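Local coordinates for protein putative L-alanine-DL-glutamate epimerase (Burkholderia xenovorans, PDB 3GO2) that probably acts as a metal-dependent racemase or epimerase of the mandelate racemase/muconate lactonizing enzyme family and binds magnesium, at residues 84-89 / 270-275; 291-294 / 300-303; 35-40 / 45-50. All coordinates share one frame; numbering follows the deposited sequence.

Contact 1: residues 84-89 / 270-275; sequences VSEGIG and TLFGIR. With MG (magnesium ion), chain C.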
ATOM      1  N   VAL A  84       3.877  32.375  10.458  1.00 12.14           N
ATOM      2  CA  VAL A  84       2.592  32.578  11.097  1.00 13.21           C
ATOM      3  C   VAL A  84       2.506  31.684  12.337  1.00 13.34           C
ATOM      4  O   VAL A  84       2.160  32.138  13.420  1.00 13.60           O
ATOM      5  CB  VAL A  84       1.430  32.251  10.153  1.00 12.95           C
ATOM      6  CG1 VAL A  84       0.115  31.949  10.931  1.00 14.68           C
ATOM      7  CG2 VAL A  84       1.261  33.367   9.132  1.00 13.45           C
ATOM      8  N   SER A  85       2.828  30.405  12.166  1.00 13.13           N
ATOM      9  CA  SER A  85       2.747  29.492  13.290  1.00 12.33           C
ATOM     10  C   SER A  85       3.793  29.820  14.376  1.00 12.61           C
ATOM     11  O   SER A  85       3.517  29.629  15.576  1.00 12.11           O
ATOM     12  CB  SER A  85       2.848  28.038  12.834  1.00 12.56           C
ATOM     13  OG  SER A  85       1.650  27.651  12.181  1.00 13.74           O
ATOM     14  N   GLU A  86       4.955  30.343  13.981  1.00 12.54           N
ATOM     15  CA  GLU A  86       5.942  30.799  14.972  1.00 12.20           C
ATOM     16  C   GLU A  86       5.386  31.956  15.801  1.00 12.80           C
ATOM     17  O   GLU A  86       5.607  32.025  17.008  1.00 12.44           O
ATOM     18  CB  GLU A  86       7.245  31.252  14.330  1.00 12.25           C
ATOM     19  CG  GLU A  86       8.050  30.152  13.701  1.00 12.72           C
ATOM     20  CD  GLU A  86       9.333  30.644  13.134  1.00 13.89           C
ATOM     21  OE1 GLU A  86      10.082  31.366  13.848  1.00 14.54           O
ATOM     22  OE2 GLU A  86       9.633  30.329  11.937  1.00 15.53           O
ATOM     23  N   GLY A  87       4.627  32.854  15.184  1.00 12.99           N
ATOM     24  CA  GLY A  87       4.057  33.956  15.951  1.00 12.61           C
ATOM     25  C   GLY A  87       3.042  33.454  16.955  1.00 12.89           C
ATOM     26  O   GLY A  87       3.001  33.901  18.108  1.00 12.66           O
ATOM     27  N   ILE A  88       2.211  32.508  16.513  1.00 12.82           N
ATOM     28  CA  ILE A  88       1.203  31.911  17.373  1.00 13.21           C
ATOM     29  C   ILE A  88       1.877  31.189  18.565  1.00 12.66           C
ATOM     30  O   ILE A  88       1.445  31.331  19.713  1.00 13.00           O
ATOM     31  CB  ILE A  88       0.325  30.943  16.553  1.00 13.22           C
ATOM     32  CG1 ILE A  88      -0.527  31.749  15.568  1.00 12.93           C
ATOM     33  CG2 ILE A  88      -0.552  30.099  17.482  1.00 13.71           C
ATOM     34  CD1 ILE A  88      -1.325  30.869  14.595  1.00 16.44           C
ATOM     35  N   GLY A  89       2.953  30.455  18.274  1.00 12.55           N
ATOM     36  CA  GLY A  89       3.705  29.720  19.309  1.00 12.84           C
ATOM     37  C   GLY A  89       4.308  30.629  20.347  1.00 12.39           C
ATOM     38  O   GLY A  89       4.311  30.336  21.545  1.00 11.54           O
ATOM     39  N   THR A 270      12.022  21.632  12.176  1.00 12.67           N
ATOM     40  CA  THR A 270      11.449  22.747  11.459  1.00 12.55           C
ATOM     41  C   THR A 270       9.959  22.569  11.200  1.00 12.20           C
ATOM     42  O   THR A 270       9.389  23.350  10.425  1.00 12.82           O
ATOM     43  CB  THR A 270      12.191  23.075  10.146  1.00 11.91           C
ATOM     44  OG1 THR A 270      11.885  22.107   9.131  1.00 13.62           O
ATOM     45  CG2 THR A 270      13.691  23.173  10.378  1.00 12.92           C
ATOM     46  N   LEU A 271       9.352  21.549  11.798  1.00 11.79           N
ATOM     47  CA  LEU A 271       7.966  21.187  11.501  1.00 11.96           C
ATOM     48  C   LEU A 271       6.984  21.675  12.579  1.00 12.36           C
ATOM     49  O   LEU A 271       7.343  21.826  13.763  1.00 11.01           O
ATOM     50  CB  LEU A 271       7.840  19.678  11.374  1.00 12.31           C
ATOM     51  CG  LEU A 271       8.723  18.972  10.368  1.00 11.51           C
ATOM     52  CD1 LEU A 271       8.398  17.447  10.361  1.00 11.54           C
ATOM     53  CD2 LEU A 271       8.578  19.588   8.981  1.00 13.03           C
ATOM     54  N   PHE A 272       5.742  21.850  12.154  1.00 12.13           N
ATOM     55  CA  PHE A 272       4.657  22.381  12.978  1.00 12.36           C
ATOM     56  C   PHE A 272       3.461  21.425  13.079  1.00 12.89           C
ATOM     57  O   PHE A 272       2.853  21.064  12.075  1.00 14.09           O
ATOM     58  CB  PHE A 272       4.145  23.713  12.407  1.00 13.22           C
ATOM     59  CG  PHE A 272       5.165  24.794  12.379  1.00 13.47           C
ATOM     60  CD1 PHE A 272       5.234  25.737  13.389  1.00 14.72           C
ATOM     61  CD2 PHE A 272       6.043  24.903  11.314  1.00 12.92           C
ATOM     62  CE1 PHE A 272       6.179  26.744  13.338  1.00 13.58           C
ATOM     63  CE2 PHE A 272       6.973  25.897  11.269  1.00 15.58           C
ATOM     64  CZ  PHE A 272       7.041  26.820  12.286  1.00 14.67           C
ATOM     65  N   GLY A 273       3.105  21.087  14.312  1.00 13.47           N
ATOM     66  CA  GLY A 273       1.904  20.344  14.632  1.00 13.76           C
ATOM     67  C   GLY A 273       1.969  18.879  14.298  1.00 14.18           C
ATOM     68  O   GLY A 273       2.790  18.439  13.518  1.00 13.50           O
ATOM     69  N   ILE A 274       1.054  18.120  14.879  1.00 13.79           N
ATOM     70  CA  ILE A 274       0.961  16.717  14.538  1.00 13.82           C
ATOM     71  C   ILE A 274       0.835  16.536  13.020  1.00 14.39           C
ATOM     72  O   ILE A 274       1.450  15.633  12.447  1.00 13.98           O
ATOM     73  CB  ILE A 274      -0.215  16.052  15.261  1.00 14.08           C
ATOM     74  CG1 ILE A 274       0.067  15.921  16.767  1.00 13.27           C
ATOM     75  CG2 ILE A 274      -0.532  14.670  14.599  1.00 13.50           C
ATOM     76  CD1 ILE A 274      -1.087  15.349  17.534  1.00 14.69           C
ATOM     77  N   ARG A 275       0.069  17.405  12.350  1.00 15.00           N
ATOM     78  CA  ARG A 275      -0.128  17.251  10.901  1.00 14.15           C
ATOM     79  C   ARG A 275       1.190  17.171  10.092  1.00 14.51           C
ATOM     80  O   ARG A 275       1.286  16.388   9.142  1.00 14.46           O
ATOM     81  CB  ARG A 275      -0.971  18.388  10.309  1.00 15.30           C
ATOM     82  CG  ARG A 275      -2.430  18.393  10.674  1.00 17.38           C
ATOM     83  CD  ARG A 275      -3.131  19.573   9.979  1.00 18.19           C
ATOM     84  NE  ARG A 275      -4.587  19.627  10.202  1.00 19.58           N
ATOM     85  CZ  ARG A 275      -5.196  20.236  11.212  1.00 24.18           C
ATOM     86  NH1 ARG A 275      -4.506  20.880  12.164  1.00 25.59           N
ATOM     87  NH2 ARG A 275      -6.527  20.207  11.282  1.00 26.43           N
TER
HETATM   88 MG    MG C 409       9.499  24.144   8.204  1.00 16.25          MG
HETATM   89  O   HOH W   1       7.918  25.839   7.729  1.00 16.17           O
HETATM   90  O   HOH W   2       7.496  22.754   7.555  1.00 15.84           O

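Contact 2: residues 291-294 / 300-303; sequences VDTI and QSMK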
ATOM      1  N   VAL A 291      11.575  18.476  18.338  1.00 11.99           N
ATOM      2  CA  VAL A 291      10.389  19.336  18.387  1.00 12.83           C
ATOM      3  C   VAL A 291      10.833  20.735  18.772  1.00 13.19           C
ATOM      4  O   VAL A 291      11.494  20.910  19.788  1.00 14.07           O
ATOM      5  CB  VAL A 291       9.368  18.830  19.399  1.00 12.14           C
ATOM      6  CG1 VAL A 291       8.148  19.748  19.441  1.00 14.12           C
ATOM      7  CG2 VAL A 291       8.928  17.364  19.077  1.00 14.19           C
ATOM      8  N   ASP A 292      10.515  21.716  17.947  1.00 12.87           N
ATOM      9  CA  ASP A 292      10.843  23.110  18.299  1.00 13.13           C
ATOM     10  C   ASP A 292       9.626  23.698  19.019  1.00 12.64           C
ATOM     11  O   ASP A 292       8.625  24.048  18.402  1.00 11.97           O
ATOM     12  CB  ASP A 292      11.270  23.924  17.090  1.00 13.21           C
ATOM     13  CG  ASP A 292      11.901  25.245  17.492  1.00 14.61           C
ATOM     14  OD1 ASP A 292      12.962  25.633  16.946  1.00 17.76           O
ATOM     15  OD2 ASP A 292      11.360  25.845  18.437  1.00 14.19           O
ATOM     16  N   THR A 293       9.715  23.732  20.346  1.00 12.64           N
ATOM     17  CA  THR A 293       8.636  24.207  21.184  1.00 12.28           C
ATOM     18  C   THR A 293       8.582  25.728  21.209  1.00 12.30           C
ATOM     19  O   THR A 293       7.555  26.309  21.551  1.00 12.63           O
ATOM     20  CB  THR A 293       8.704  23.670  22.638  1.00 13.28           C
ATOM     21  OG1 THR A 293       9.614  24.450  23.414  1.00 14.71           O
ATOM     22  CG2 THR A 293       9.073  22.185  22.682  1.00 13.97           C
ATOM     23  N   ILE A 294       9.697  26.370  20.882  1.00 12.01           N
ATOM     24  CA  ILE A 294       9.754  27.823  20.755  1.00 12.16           C
ATOM     25  C   ILE A 294       8.901  28.267  19.543  1.00 12.65           C
ATOM     26  O   ILE A 294       8.119  29.223  19.612  1.00 13.27           O
ATOM     27  CB  ILE A 294      11.229  28.273  20.587  1.00 12.98           C
ATOM     28  CG1 ILE A 294      12.097  27.804  21.757  1.00 13.71           C
ATOM     29  CG2 ILE A 294      11.315  29.781  20.380  1.00 12.96           C
ATOM     30  CD1 ILE A 294      11.512  28.061  23.155  1.00 14.86           C
ATOM     31  N   GLN A 300       1.132  23.062  22.227  1.00 12.34           N
ATOM     32  CA  GLN A 300       1.057  22.310  20.989  1.00 12.31           C
ATOM     33  C   GLN A 300       2.139  21.221  20.949  1.00 12.32           C
ATOM     34  O   GLN A 300       1.888  20.127  20.444  1.00 12.90           O
ATOM     35  CB  GLN A 300       1.195  23.247  19.777  1.00 12.16           C
ATOM     36  CG  GLN A 300       0.189  24.397  19.710  1.00 12.86           C
ATOM     37  CD  GLN A 300      -1.233  23.984  20.024  1.00 13.31           C
ATOM     38  OE1 GLN A 300      -1.742  23.025  19.443  1.00 13.62           O
ATOM     39  NE2 GLN A 300      -1.856  24.658  20.992  1.00 11.93           N
ATOM     40  N   SER A 301       3.310  21.509  21.515  1.00 11.26           N
ATOM     41  CA  SER A 301       4.411  20.557  21.530  1.00 12.21           C
ATOM     42  C   SER A 301       4.095  19.346  22.391  1.00 12.86           C
ATOM     43  O   SER A 301       4.583  18.256  22.095  1.00 12.44           O
ATOM     44  CB  SER A 301       5.705  21.226  22.002  1.00 12.04           C
ATOM     45  OG  SER A 301       6.008  22.284  21.127  1.00 11.69           O
ATOM     46  N   MET A 302       3.297  19.517  23.454  1.00 12.66           N
ATOM     47  CA  MET A 302       2.863  18.362  24.249  1.00 12.38           C
ATOM     48  C   MET A 302       2.015  17.389  23.396  1.00 12.73           C
ATOM     49  O   MET A 302       2.141  16.152  23.503  1.00 12.41           O
ATOM     50  CB  MET A 302       2.090  18.807  25.515  1.00 12.24           C
ATOM     51  CG  MET A 302       2.904  19.620  26.512  1.00 13.18           C
ATOM     52  SD  MET A 302       4.495  18.952  27.096  1.00  7.99           S
ATOM     53  CE  MET A 302       3.819  17.539  28.024  1.00 16.17           C
ATOM     54  N   LYS A 303       1.176  17.947  22.517  1.00 12.64           N
ATOM     55  CA  LYS A 303       0.381  17.157  21.599  1.00 12.47           C
ATOM     56  C   LYS A 303       1.281  16.311  20.663  1.00 11.61           C
ATOM     57  O   LYS A 303       1.073  15.094  20.485  1.00 12.35           O
ATOM     58  CB  LYS A 303      -0.542  18.067  20.770  1.00 11.59           C
ATOM     59  CG  LYS A 303      -1.560  18.882  21.570  1.00 13.37           C
ATOM     60  CD  LYS A 303      -2.358  19.804  20.651  1.00 13.46           C
ATOM     61  CE  LYS A 303      -3.289  20.692  21.446  1.00 15.41           C
ATOM     62  NZ  LYS A 303      -4.008  21.675  20.525  1.00 14.89           N
TER

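Contact 3: residues 35-40 / 45-50; sequences SEFDEG and GVTAVI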
ATOM      1  N   SER A  35       7.769  35.215  26.618  1.00 13.18           N
ATOM      2  CA  SER A  35       8.399  34.164  25.810  1.00 13.31           C
ATOM      3  C   SER A  35       9.559  34.742  25.034  1.00 13.35           C
ATOM      4  O   SER A  35       9.754  35.962  24.978  1.00 12.73           O
ATOM      5  CB  SER A  35       7.374  33.547  24.842  1.00 13.29           C
ATOM      6  OG  SER A  35       7.010  34.484  23.838  1.00 14.18           O
ATOM      7  N   GLU A  36      10.339  33.857  24.437  1.00 13.98           N
ATOM      8  CA  GLU A  36      11.431  34.251  23.554  1.00 14.20           C
ATOM      9  C   GLU A  36      11.131  33.611  22.208  1.00 14.54           C
ATOM     10  O   GLU A  36      10.585  32.525  22.170  1.00 14.89           O
ATOM     11  CB  GLU A  36      12.790  33.852  24.118  1.00 15.22           C
ATOM     12  CG  GLU A  36      13.963  34.236  23.206  1.00 14.68           C
ATOM     13  CD  GLU A  36      15.321  33.863  23.778  1.00 17.35           C
ATOM     14  OE1 GLU A  36      15.396  33.540  24.965  1.00 15.47           O
ATOM     15  OE2 GLU A  36      16.321  33.906  23.010  1.00 17.09           O
ATOM     16  N   PHE A  37      11.383  34.332  21.124  1.00 14.50           N
ATOM     17  CA  PHE A  37      11.245  33.801  19.758  1.00 14.62           C
ATOM     18  C   PHE A  37      12.427  34.266  18.892  1.00 14.99           C
ATOM     19  O   PHE A  37      13.283  35.010  19.343  1.00 14.25           O
ATOM     20  CB  PHE A  37       9.882  34.166  19.148  1.00 14.81           C
ATOM     21  CG  PHE A  37       9.674  35.631  18.860  1.00 14.57           C
ATOM     22  CD1 PHE A  37       9.884  36.158  17.578  1.00 15.24           C
ATOM     23  CD2 PHE A  37       9.252  36.481  19.850  1.00 13.96           C
ATOM     24  CE1 PHE A  37       9.635  37.505  17.304  1.00 15.89           C
ATOM     25  CE2 PHE A  37       9.038  37.831  19.591  1.00 15.21           C
ATOM     26  CZ  PHE A  37       9.250  38.345  18.321  1.00 15.95           C
ATOM     27  N   ASP A  38      12.478  33.808  17.646  1.00 15.20           N
ATOM     28  CA  ASP A  38      13.614  34.009  16.779  1.00 16.49           C
ATOM     29  C   ASP A  38      13.160  34.343  15.368  1.00 16.78           C
ATOM     30  O   ASP A  38      12.156  33.793  14.886  1.00 16.72           O
ATOM     31  CB  ASP A  38      14.449  32.730  16.794  1.00 16.95           C
ATOM     32  CG  ASP A  38      15.559  32.741  15.788  1.00 19.51           C
ATOM     33  OD1 ASP A  38      16.643  33.265  16.138  1.00 22.92           O
ATOM     34  OD2 ASP A  38      15.347  32.208  14.667  1.00 21.25           O
ATOM     35  N   GLU A  39      13.899  35.231  14.715  1.00 17.68           N
ATOM     36  CA  GLU A  39      13.706  35.499  13.284  1.00 17.72           C
ATOM     37  C   GLU A  39      14.931  35.119  12.451  1.00 17.81           C
ATOM     38  O   GLU A  39      14.833  34.983  11.222  1.00 18.35           O
ATOM     39  CB  GLU A  39      13.399  36.961  13.041  1.00 18.01           C
ATOM     40  CG  GLU A  39      12.041  37.382  13.563  1.00 20.06           C
ATOM     41  CD  GLU A  39      11.657  38.778  13.203  1.00 23.28           C
ATOM     42  OE1 GLU A  39      12.474  39.483  12.587  1.00 29.33           O
ATOM     43  OE2 GLU A  39      10.526  39.174  13.544  1.00 22.39           O
ATOM     44  N   GLY A  40      16.071  34.952  13.110  1.00 18.85           N
ATOM     45  CA  GLY A  40      17.329  34.607  12.422  1.00 18.98           C
ATOM     46  C   GLY A  40      17.408  33.285  11.681  1.00 19.65           C
ATOM     47  O   GLY A  40      18.071  33.210  10.639  1.00 20.62           O
ATOM     48  N   GLY A  45       9.676  38.108   9.640  1.00 15.53           N
ATOM     49  CA  GLY A  45       8.253  38.416   9.725  1.00 14.89           C
ATOM     50  C   GLY A  45       7.525  37.973  10.989  1.00 14.11           C
ATOM     51  O   GLY A  45       6.341  38.319  11.181  1.00 14.57           O
ATOM     52  N   VAL A  46       8.184  37.191  11.855  1.00 14.02           N
ATOM     53  CA  VAL A  46       7.483  36.692  13.064  1.00 13.86           C
ATOM     54  C   VAL A  46       6.943  37.835  13.933  1.00 14.38           C
ATOM     55  O   VAL A  46       5.813  37.792  14.417  1.00 13.95           O
ATOM     56  CB  VAL A  46       8.372  35.764  13.940  1.00 13.65           C
ATOM     57  CG1 VAL A  46       7.566  35.235  15.113  1.00 13.08           C
ATOM     58  CG2 VAL A  46       8.925  34.594  13.078  1.00 15.13           C
ATOM     59  N   THR A  47       7.758  38.871  14.117  1.00 15.03           N
ATOM     60  CA  THR A  47       7.328  40.028  14.904  1.00 15.74           C
ATOM     61  C   THR A  47       6.051  40.644  14.338  1.00 15.74           C
ATOM     62  O   THR A  47       5.138  41.009  15.079  1.00 15.28           O
ATOM     63  CB  THR A  47       8.437  41.095  15.020  1.00 15.64           C
ATOM     64  OG1 THR A  47       9.645  40.513  15.561  1.00 16.83           O
ATOM     65  CG2 THR A  47       7.957  42.278  15.884  1.00 17.20           C
ATOM     66  N   ALA A  48       5.965  40.748  13.012  1.00 15.60           N
ATOM     67  CA  ALA A  48       4.788  41.344  12.388  1.00 15.82           C
ATOM     68  C   ALA A  48       3.533  40.530  12.628  1.00 15.59           C
ATOM     69  O   ALA A  48       2.453  41.076  12.843  1.00 16.48           O
ATOM     70  CB  ALA A  48       5.025  41.547  10.894  1.00 16.31           C
ATOM     71  N   VAL A  49       3.669  39.207  12.562  1.00 14.83           N
ATOM     72  CA  VAL A  49       2.576  38.299  12.895  1.00 14.85           C
ATOM     73  C   VAL A  49       2.089  38.502  14.322  1.00 15.30           C
ATOM     74  O   VAL A  49       0.886  38.633  14.586  1.00 15.43           O
ATOM     75  CB  VAL A  49       3.000  36.795  12.694  1.00 14.80           C
ATOM     76  CG1 VAL A  49       1.889  35.867  13.157  1.00 13.49           C
ATOM     77  CG2 VAL A  49       3.379  36.541  11.218  1.00 14.65           C
ATOM     78  N   ILE A  50       3.030  38.508  15.256  1.00 15.68           N
ATOM     79  CA  ILE A  50       2.697  38.660  16.674  1.00 16.00           C
ATOM     80  C   ILE A  50       2.001  39.988  16.930  1.00 16.80           C
ATOM     81  O   ILE A  50       1.006  40.055  17.648  1.00 17.56           O
ATOM     82  CB  ILE A  50       3.965  38.571  17.542  1.00 15.21           C
ATOM     83  CG1 ILE A  50       4.508  37.144  17.489  1.00 15.85           C
ATOM     84  CG2 ILE A  50       3.662  38.972  19.004  1.00 14.42           C
ATOM     85  CD1 ILE A  50       5.974  37.034  17.952  1.00 16.27           C
TER
HETATM   86  O   HOH W   3       8.693  40.950  11.458  1.00 29.92           O

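Contact 1: residues 84-89 / 270-275
Phe272 lays its ring against two successive residues of helix 82-103, Ser85 and Glu86, and meets each in a different way. Ser85 approaches obliquely, neither squarely over the ring nor in its plane. Its CB is 3.4 Å from Phe272 CD1 and 3.6 Å from Phe272 CE1, which brings the methylene rather than the hydroxyl to the aromatic side. Glu86 comes to the far edge, with its CG close to the ring plane and 3.8 Å from Phe272 CZ. An extended chain beyond CG (chi2 -178°) leads the carboxylate outward from the ring edge, its plane turned only 19° from that of the ring. Both polar residues therefore present aliphatic carbon to the phenylalanine and keep their oxygens for other partners: Ser85 OG bonds to Gly81 N and Glu86 OE2 to Ser43 OG. A small serine suits this place because the ring can come close to the helix. The ring of Trp295, from helix 293-296, also meets that of Phe272, their planes about 10° apart.

The contact joins the two domains of the enolase-superfamily fold. Helix 82-103 belongs to the N-terminal capping domain, while Thr270 to Phe272 belong to the loop that follows barrel strand 265-267. Such loops at the C-terminal ends of the strands line the active-site end of the barrel, and Glu269, just before Thr270, binds another magnesium with Asp219 and Glu245.

Two residues before Phe272, Thr270 turns its backbone carbonyl to a magnesium ion, with Thr270 O 2.4 Å from the metal. Water 1 and water 2 are further ligands, and Tyr249 OH and Pro78 O of the second subunit also bind it. The side-chain amide of Asn296 bonds to Leu271 O and Gly273 N.

Contact 2: residues 291-294 / 300-303
Ser301 reaches from helix 298-310 toward the junction where strand 288-291 ends at Val291 and helix 293-296 begins at Thr293. Its CB faces two methyl groups, 3.6 Å from Thr293 CG2 and 3.8 Å from Val291 CG1. One bond further out, Ser301 OG is 3.3 Å from Thr293 CA and 3.4 Å from Thr293 CB, so the tip is set against carbon; Val291 CG1 lies 3.7 Å from the same Ser301 OG. The hydroxyl stays beside its own backbone N (chi1 -60°), which directs it back toward the start of the helix. Serine fits here: it is short enough for the junction to come close, and its buried oxygen is satisfied by a hydrogen bond to the carbonyl of Gly297, just ahead of the helix. Thr293 likewise offers CG2 to Ser301 while its hydroxyl bonds to Asn329.

Asp292, at the N-cap of helix 293-296, points its CB away from this packing; its OD2 caps Trp295 N and its OD1 bonds to His318 and Tyr321. The arrangement is part of a beta-alpha-beta crossover of the barrel: helix 298-310 packs back on Val291, and strand 314-317 follows alongside, while Phe332 of helix 323-335 touches both Thr293 and Ser301.

Contact 3: residues 35-40 / 45-50
The Phe37 ring carries Ile50 CD1 over the centre of one face, a CH-pi contact 3.5 Å from CD1 to the ring centroid and 13° off the normal. At the edge, in the ring plane, stands Thr47 OG1, 3.5 Å from Phe37 CE1, while Val46 CG1 comes in obliquely at 3.5 Å from Phe37 CD1. The ring of His21, from strand 19-27, also meets that of Phe37, the planes about 30° apart. This is the beta-to-alpha connection of the capping domain, where edge strand 32-37 of the three-stranded antiparallel sheet gives way to helix 46-57; the directions of strand 35-37 and helix 46-50 differ by 139°, nearer antiparallel than perpendicular. Phe37 suits the joint because one flat ring can meet Val46, Thr47 and Ile50 of the helix at once; Ala90 of helix 82-103 also touches it.

The second flat group, the carboxylate of Glu39, sits at the first turn of the helix. There the helix end would probably favour its negative charge. Gly45, at the N-cap position, has a positive phi that a residue lacking a side chain adopts without strain. Water 3 joins Glu39 OE2 to Ala48 N. Thr47 holds that same oxygen twice: its backbone N donates nearly along the C-O axis at 2.8 Å from Glu39 OE2, and its OG1 donates from above the carboxylate plane, 2.6 Å from Glu39 OE2.

Every touching residue of contact 2 is buried, whereas Ser85 in contact 1 and Glu39 and Thr47 in contact 3 are partly exposed. Contact 3 lies within the capping domain and contact 2 within the barrel; contact 1 bridges the two domains. Contact 3 has the largest interface and is the one in which side chain and helix backbone are hydrogen-bonded across the segments; contacts 1 and 2 rest on carbon packing, with polar ends turned to outside partners. Helix 82-103 ties contact 1 to contact 3, as Gly87 packs on Ile50. Ile274 of contact 1 touches the backbone carbonyl of Lys303, and Ile294 of contact 2 packs against the backbone of Glu36 and Phe37. Contact 1 alone includes a metal ligand.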